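Long-range contacts in beta-n-acetylhexosaminidase (Streptococcus pneumoniae, PDB 4AZI), which probably removes terminal beta-linked N-acetylglucosamine residues from glycans, as a family 20 glycoside hydrolase catalytic module: residues Lys33-Tyr39 with Met346-Ala350; Phe140-Thr146 with Tyr184-Thr189. The protein carries 2 engineered substitutions. All coordinates share one frame; numbering follows the deposited sequence.

Contact 1 (Lys33-Tyr39 with Met346-Ala350); sequences KASELGY and MTAFA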
loop_
_atom_site.group_PDB
_atom_site.type_symbol
_atom_site.label_atom_id
_atom_site.label_comp_id
_atom_site.label_asym_id
_atom_site.label_seq_id
_atom_site.Cartn_x
_atom_site.Cartn_y
_atom_site.Cartn_z
ATOM N N LYS A 33 11.456 9.940 -7.020
ATOM C CA LYS A 33 12.051 8.804 -7.704
ATOM C C LYS A 33 11.011 8.005 -8.468
ATOM O O LYS A 33 11.294 7.529 -9.558
ATOM C CB LYS A 33 12.798 7.894 -6.723
ATOM C CG LYS A 33 13.768 6.935 -7.392
ATOM C CD LYS A 33 14.892 7.688 -8.090
ATOM C CE LYS A 33 15.825 6.748 -8.830
ATOM N NZ LYS A 33 16.886 7.503 -9.566
ATOM N N ALA A 34 9.817 7.861 -7.896
ATOM C CA ALA A 34 8.716 7.177 -8.587
ATOM C C ALA A 34 8.284 7.948 -9.832
ATOM O O ALA A 34 8.057 7.360 -10.886
ATOM C CB ALA A 34 7.540 6.967 -7.650
ATOM N N SER A 35 8.190 9.268 -9.704
ATOM C CA SER A 35 7.809 10.133 -10.819
ATOM C C SER A 35 8.811 10.090 -11.975
ATOM O O SER A 35 8.415 10.128 -13.142
ATOM C CB SER A 35 7.626 11.575 -10.351
ATOM O OG SER A 35 7.281 12.394 -11.451
ATOM N N GLU A 36 10.103 10.017 -11.656
ATOM C CA GLU A 36 11.117 10.008 -12.698
ATOM C C GLU A 36 11.154 8.665 -13.422
ATOM O O GLU A 36 11.402 8.607 -14.634
ATOM C CB GLU A 36 12.500 10.348 -12.130
ATOM C CG GLU A 36 13.387 9.141 -11.869
ATOM C CD GLU A 36 14.858 9.498 -11.750
ATOM O OE1 GLU A 36 15.199 10.321 -10.875
ATOM O OE2 GLU A 36 15.667 8.945 -12.528
ATOM N N LEU A 37 10.902 7.594 -12.672
ATOM C CA LEU A 37 11.010 6.237 -13.192
ATOM C C LEU A 37 9.717 5.797 -13.887
ATOM O O LEU A 37 9.693 4.770 -14.566
ATOM C CB LEU A 37 11.404 5.260 -12.071
ATOM C CG LEU A 37 12.815 5.422 -11.473
ATOM C CD1 LEU A 37 12.991 4.570 -10.223
ATOM C CD2 LEU A 37 13.901 5.111 -12.493
ATOM N N GLY A 38 8.656 6.584 -13.723
ATOM C CA GLY A 38 7.397 6.347 -14.437
ATOM C C GLY A 38 6.357 5.497 -13.735
ATOM O O GLY A 38 5.438 4.965 -14.384
ATOM N N TYR A 39 6.487 5.378 -12.415
ATOM C CA TYR A 39 5.453 4.788 -11.562
ATOM C C TYR A 39 4.205 5.663 -11.564
ATOM O O TYR A 39 4.259 6.813 -11.995
ATOM C CB TYR A 39 5.971 4.642 -10.125
ATOM C CG TYR A 39 6.990 3.547 -9.955
ATOM C CD1 TYR A 39 8.337 3.750 -10.295
ATOM C CD2 TYR A 39 6.612 2.302 -9.455
ATOM C CE1 TYR A 39 9.273 2.738 -10.155
ATOM C CE2 TYR A 39 7.541 1.282 -9.304
ATOM C CZ TYR A 39 8.872 1.507 -9.653
ATOM O OH TYR A 39 9.779 0.484 -9.506
ATOM N N MET A 346 13.657 -0.041 -7.351
ATOM C CA MET A 346 12.669 0.669 -8.155
ATOM C C MET A 346 13.105 0.844 -9.605
ATOM O O MET A 346 12.309 0.635 -10.511
ATOM C CB MET A 346 12.358 2.040 -7.554
ATOM C CG MET A 346 11.562 1.985 -6.266
ATOM S SD MET A 346 11.428 3.606 -5.509
ATOM C CE MET A 346 10.268 4.403 -6.621
ATOM N N THR A 347 14.363 1.238 -9.809
ATOM C CA THR A 347 14.904 1.480 -11.147
ATOM C C THR A 347 14.939 0.190 -11.976
ATOM O O THR A 347 14.544 0.191 -13.145
ATOM C CB THR A 347 16.312 2.119 -11.073
ATOM O OG1 THR A 347 16.239 3.340 -10.328
ATOM C CG2 THR A 347 16.865 2.409 -12.464
ATOM N N ALA A 348 15.390 -0.900 -11.356
ATOM C CA ALA A 348 15.433 -2.214 -12.003
ATOM C C ALA A 348 14.061 -2.679 -12.515
ATOM O O ALA A 348 13.942 -3.132 -13.655
ATOM C CB ALA A 348 16.033 -3.247 -11.060
ATOM N N PHE A 349 13.035 -2.549 -11.675
ATOM C CA PHE A 349 11.650 -2.894 -12.050
ATOM C C PHE A 349 11.157 -2.029 -13.223
ATOM O O PHE A 349 10.535 -2.537 -14.154
ATOM C CB PHE A 349 10.721 -2.768 -10.832
ATOM C CG PHE A 349 9.375 -3.443 -10.995
ATOM C CD1 PHE A 349 9.260 -4.698 -11.599
ATOM C CD2 PHE A 349 8.220 -2.833 -10.502
ATOM C CE1 PHE A 349 8.015 -5.313 -11.732
ATOM C CE2 PHE A 349 6.977 -3.445 -10.632
ATOM C CZ PHE A 349 6.876 -4.688 -11.244
ATOM N N ALA A 350 11.454 -0.730 -13.183
ATOM C CA ALA A 350 11.087 0.167 -14.280
ATOM C C ALA A 350 11.854 -0.178 -15.560
ATOM O O ALA A 350 11.264 -0.238 -16.640
ATOM C CB ALA A 350 11.311 1.621 -13.888
HETATM O O HOH W 1 17.807 5.616 -11.215
#
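The axes of the segments 33-37 and 346-350, on helices 24-37 and 339-352, approach to 10.3 Å and cross at -21°, nearly parallel, a gap bridged by side chains, with L37 nearest A350 and A34 nearest M346. Just beyond the first helix, G38 takes a positive phi and the chain turns so that Y39 reaches across to the second. Its hydroxyl gives a hydrogen bond of 2.7 Å from Y39 OH to M346 O, lying in the carbonyl plane on a lone pair at a C=O...O angle of 110°. The same oxygen accepts the helical bond from A350 N, so two donors grip it. Y39 OH also sits at the edge of the F349 ring, in its plane, while F357 meets the tyrosine ring edge-to-face.

M346 bends at its last torsion (chi3 73°), which folds the methyl back over one face of the Y39 ring, CE lying 4.0 Å from Y39 CE1, near the edge of the ring rather than over its centre. The methyl also packs against A34, with M346 CE 3.9 Å from A34 CB. Further along, L37 crosses T347 at about a right angle; L37 CD1 comes within 3.7 Å of M346 CB, and L37 CB lies 4.1 Å from A350 CB. At the outer margin a water accepts from K33 NZ and donates to T347 OG1, a hydroxyl also bonded to F343 O of its own helix. K33 NZ also forms a salt bridge with E36 OE2 at 3.5 Å, within its own helix.

The contact thus joins the helices that follow the first and eighth barrel strands through a buried apolar seam, in which the one direct polar link uses a carbonyl already engaged in its helix, and the charged ends of K33 and E36 lie at the partly exposed margin.

Contact 2 (Phe140-Thr146 with Tyr184-Thr189); sequences FDKVSKT and YANDAT. With EDO (1,2-ethanediol), chain F.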
loop_
_atom_site.group_PDB
_atom_site.type_symbol
_atom_site.label_atom_id
_atom_site.label_comp_id
_atom_site.label_asym_id
_atom_site.label_seq_id
_atom_site.Cartn_x
_atom_site.Cartn_y
_atom_site.Cartn_z
ATOM N N PHE A 140 -5.131 -17.539 21.197
ATOM C CA PHE A 140 -5.096 -18.919 20.702
ATOM C C PHE A 140 -4.025 -19.721 21.458
ATOM O O PHE A 140 -4.215 -20.012 22.638
ATOM C CB PHE A 140 -4.895 -18.957 19.177
ATOM C CG PHE A 140 -6.033 -18.340 18.396
ATOM C CD1 PHE A 140 -7.280 -18.961 18.344
ATOM C CD2 PHE A 140 -5.861 -17.141 17.714
ATOM C CE1 PHE A 140 -8.330 -18.397 17.634
ATOM C CE2 PHE A 140 -6.913 -16.570 17.001
ATOM C CZ PHE A 140 -8.145 -17.201 16.961
ATOM N N ASP A 141 -2.914 -20.064 20.802
ATOM C CA ASP A 141 -1.785 -20.743 21.456
ATOM C C ASP A 141 -1.182 -19.894 22.564
ATOM O O ASP A 141 -0.549 -20.412 23.487
ATOM C CB ASP A 141 -0.673 -21.048 20.457
ATOM C CG ASP A 141 -1.051 -22.106 19.454
ATOM O OD1 ASP A 141 -2.197 -22.611 19.482
ATOM O OD2 ASP A 141 -0.184 -22.422 18.623
ATOM N N LYS A 142 -1.339 -18.584 22.414
ATOM C CA LYS A 142 -0.998 -17.601 23.431
ATOM C C LYS A 142 -1.799 -16.342 23.147
ATOM O O LYS A 142 -2.528 -16.276 22.149
ATOM C CB LYS A 142 0.499 -17.292 23.430
ATOM C CG LYS A 142 1.054 -16.721 22.134
ATOM C CD LYS A 142 2.363 -15.993 22.403
ATOM C CE LYS A 142 3.099 -15.700 21.109
ATOM N NZ LYS A 142 4.205 -14.717 21.281
ATOM N N VAL A 143 -1.676 -15.354 24.028
ATOM C CA VAL A 143 -2.270 -14.049 23.784
ATOM C C VAL A 143 -1.486 -13.361 22.672
ATOM O O VAL A 143 -0.269 -13.188 22.770
ATOM C CB VAL A 143 -2.316 -13.193 25.066
ATOM C CG1 VAL A 143 -2.835 -11.791 24.768
ATOM C CG2 VAL A 143 -3.190 -13.876 26.113
ATOM N N SER A 144 -2.186 -13.008 21.598
ATOM C CA SER A 144 -1.544 -12.374 20.449
ATOM C C SER A 144 -1.104 -10.957 20.780
ATOM O O SER A 144 -1.759 -10.247 21.549
ATOM C CB SER A 144 -2.483 -12.357 19.238
ATOM O OG SER A 144 -1.941 -11.554 18.204
ATOM N N LYS A 145 0.010 -10.548 20.190
ATOM C CA LYS A 145 0.448 -9.164 20.295
ATOM C C LYS A 145 0.075 -8.354 19.062
ATOM O O LYS A 145 0.295 -7.143 19.028
ATOM C CB LYS A 145 1.949 -9.092 20.535
ATOM C CG LYS A 145 2.351 -9.640 21.892
ATOM C CD LYS A 145 3.437 -8.779 22.508
ATOM C CE LYS A 145 3.168 -8.593 23.991
ATOM N NZ LYS A 145 2.107 -7.586 24.265
ATOM N N THR A 146 -0.497 -9.016 18.058
ATOM C CA THR A 146 -0.708 -8.379 16.750
ATOM C C THR A 146 -2.158 -8.245 16.347
ATOM O O THR A 146 -2.497 -7.375 15.547
ATOM C CB THR A 146 0.006 -9.143 15.606
ATOM O OG1 THR A 146 -0.600 -10.430 15.422
ATOM C CG2 THR A 146 1.488 -9.308 15.902
ATOM N N TYR A 184 -3.662 -13.199 9.765
ATOM C CA TYR A 184 -4.418 -13.080 11.008
ATOM C C TYR A 184 -3.739 -13.896 12.114
ATOM O O TYR A 184 -3.559 -15.112 11.956
ATOM C CB TYR A 184 -5.867 -13.574 10.813
ATOM C CG TYR A 184 -6.726 -13.408 12.050
ATOM C CD1 TYR A 184 -7.432 -12.224 12.278
ATOM C CD2 TYR A 184 -6.813 -14.429 13.004
ATOM C CE1 TYR A 184 -8.206 -12.062 13.422
ATOM C CE2 TYR A 184 -7.581 -14.276 14.151
ATOM C CZ TYR A 184 -8.279 -13.097 14.355
ATOM O OH TYR A 184 -9.035 -12.939 15.496
ATOM N N ALA A 185 -3.362 -13.223 13.212
ATOM C CA ALA A 185 -2.820 -13.880 14.414
ATOM C C ALA A 185 -1.622 -14.790 14.153
ATOM O O ALA A 185 -1.428 -15.786 14.863
ATOM C CB ALA A 185 -3.917 -14.654 15.155
ATOM N N ASN A 186 -0.803 -14.452 13.160
ATOM C CA ASN A 186 0.335 -15.309 12.852
ATOM C C ASN A 186 1.215 -15.580 14.078
ATOM O O ASN A 186 1.745 -16.675 14.233
ATOM C CB ASN A 186 1.155 -14.787 11.667
ATOM C CG ASN A 186 1.657 -13.367 11.853
ATOM O OD1 ASN A 186 1.318 -12.676 12.820
ATOM N ND2 ASN A 186 2.460 -12.911 10.897
ATOM N N ASP A 187 1.316 -14.588 14.959
ATOM C CA ASP A 187 2.184 -14.670 16.133
ATOM C C ASP A 187 1.672 -15.629 17.205
ATOM O O ASP A 187 2.430 -16.039 18.088
ATOM C CB ASP A 187 2.409 -13.271 16.725
ATOM C CG ASP A 187 1.205 -12.746 17.490
ATOM O OD1 ASP A 187 0.064 -12.743 16.957
ATOM O OD2 ASP A 187 1.407 -12.315 18.640
ATOM N N ALA A 188 0.395 -15.989 17.121
ATOM C CA ALA A 188 -0.272 -16.756 18.166
ATOM C C ALA A 188 -0.755 -18.111 17.672
ATOM O O ALA A 188 -1.411 -18.830 18.410
ATOM C CB ALA A 188 -1.444 -15.957 18.727
ATOM N N THR A 189 -0.437 -18.447 16.420
ATOM C CA THR A 189 -0.899 -19.690 15.803
ATOM C C THR A 189 0.181 -20.345 14.942
ATOM O O THR A 189 -0.119 -21.240 14.165
ATOM C CB THR A 189 -2.112 -19.438 14.881
ATOM O OG1 THR A 189 -1.722 -18.552 13.824
ATOM C CG2 THR A 189 -3.303 -18.846 15.650
HETATM C C1 EDO F . 5.863 -12.269 8.812
HETATM O O1 EDO F . 5.514 -12.124 7.429
HETATM C C2 EDO F . 5.541 -10.976 9.563
HETATM O O2 EDO F . 4.126 -10.835 9.695
HETATM O O HOH W 2 3.778 -12.405 19.770
HETATM O O HOH W 3 -0.759 -10.246 12.302
#
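Two loop regions at the C-terminal ends of barrel strands 110-117 and 176-180 meet here, and D187, in a short, weakly bonded helix, grips the corner at K145 and T146 and the strand residue S144 before it with both carboxylate oxygens. D187 OD1 takes two hydroxyls: S144 OG donates at 2.6 Å on the syn lone pair, whereas T146 OG1 donates at 2.9 Å from well above the carboxylate plane. The other oxygen receives the backbone, K145 N to D187 OD2 at 2.7 Å, almost straight (175°) and close to the plane on the syn side. With S144 OG turned anti to its own nitrogen (chi1 171°), the hydroxyl can serve D187 while accepting from T146 N in an ST turn, and T147 N bonds to it as well. These bonds should fix the rotation of the carboxylate. A water accepts from K142 NZ and donates to D187 OD2; the nearby lysine would probably favour the charged form of the aspartate.

Next to this network, D141 N donates to A188 O at 3.1 Å, nearly in line with the carbonyl, and the methyl of A188 fits against the S144 side chain, CB to CB 3.8 Å. F140 lies alongside T189, its CD2 3.7 Å from T189 CG2, and meets Y184 edge against edge, F140 CE2 to Y184 CE2 3.7 Å, the two side chains crossing at about a right angle.

The N186 side chain ends about 6 Å from the bound inhibitor, and its ND2 bonds a 1,2-ethanediol, probably from the crystallisation liquor, which is also hydrogen-bonded to E183 OE2 of the ligand pocket. Loops that meet beyond the C-terminal ends of the strands are typical of the catalytic face of a TIM barrel, here that of a family 20 hydrolase.

How the contacts relate
Contact 2 is nested within the chain loop closed by contact 1, yet the two lie on opposite sides of the chain's centre, with their own centres 37 Å apart and nearest atoms about 24 Å apart. Contact 1 joins helices 24-37 and 339-352 on the outside of the barrel, near where its first and eighth strands complete the ring. Contact 2 belongs to the loops on the catalytic face: segment 184-189 directly follows D182 and E183, both lining the pocket. Contact 1 therefore lies in the helical layer over the seam between the first and eighth strands, while contact 2 joins two loops beside the inhibitor-binding pocket.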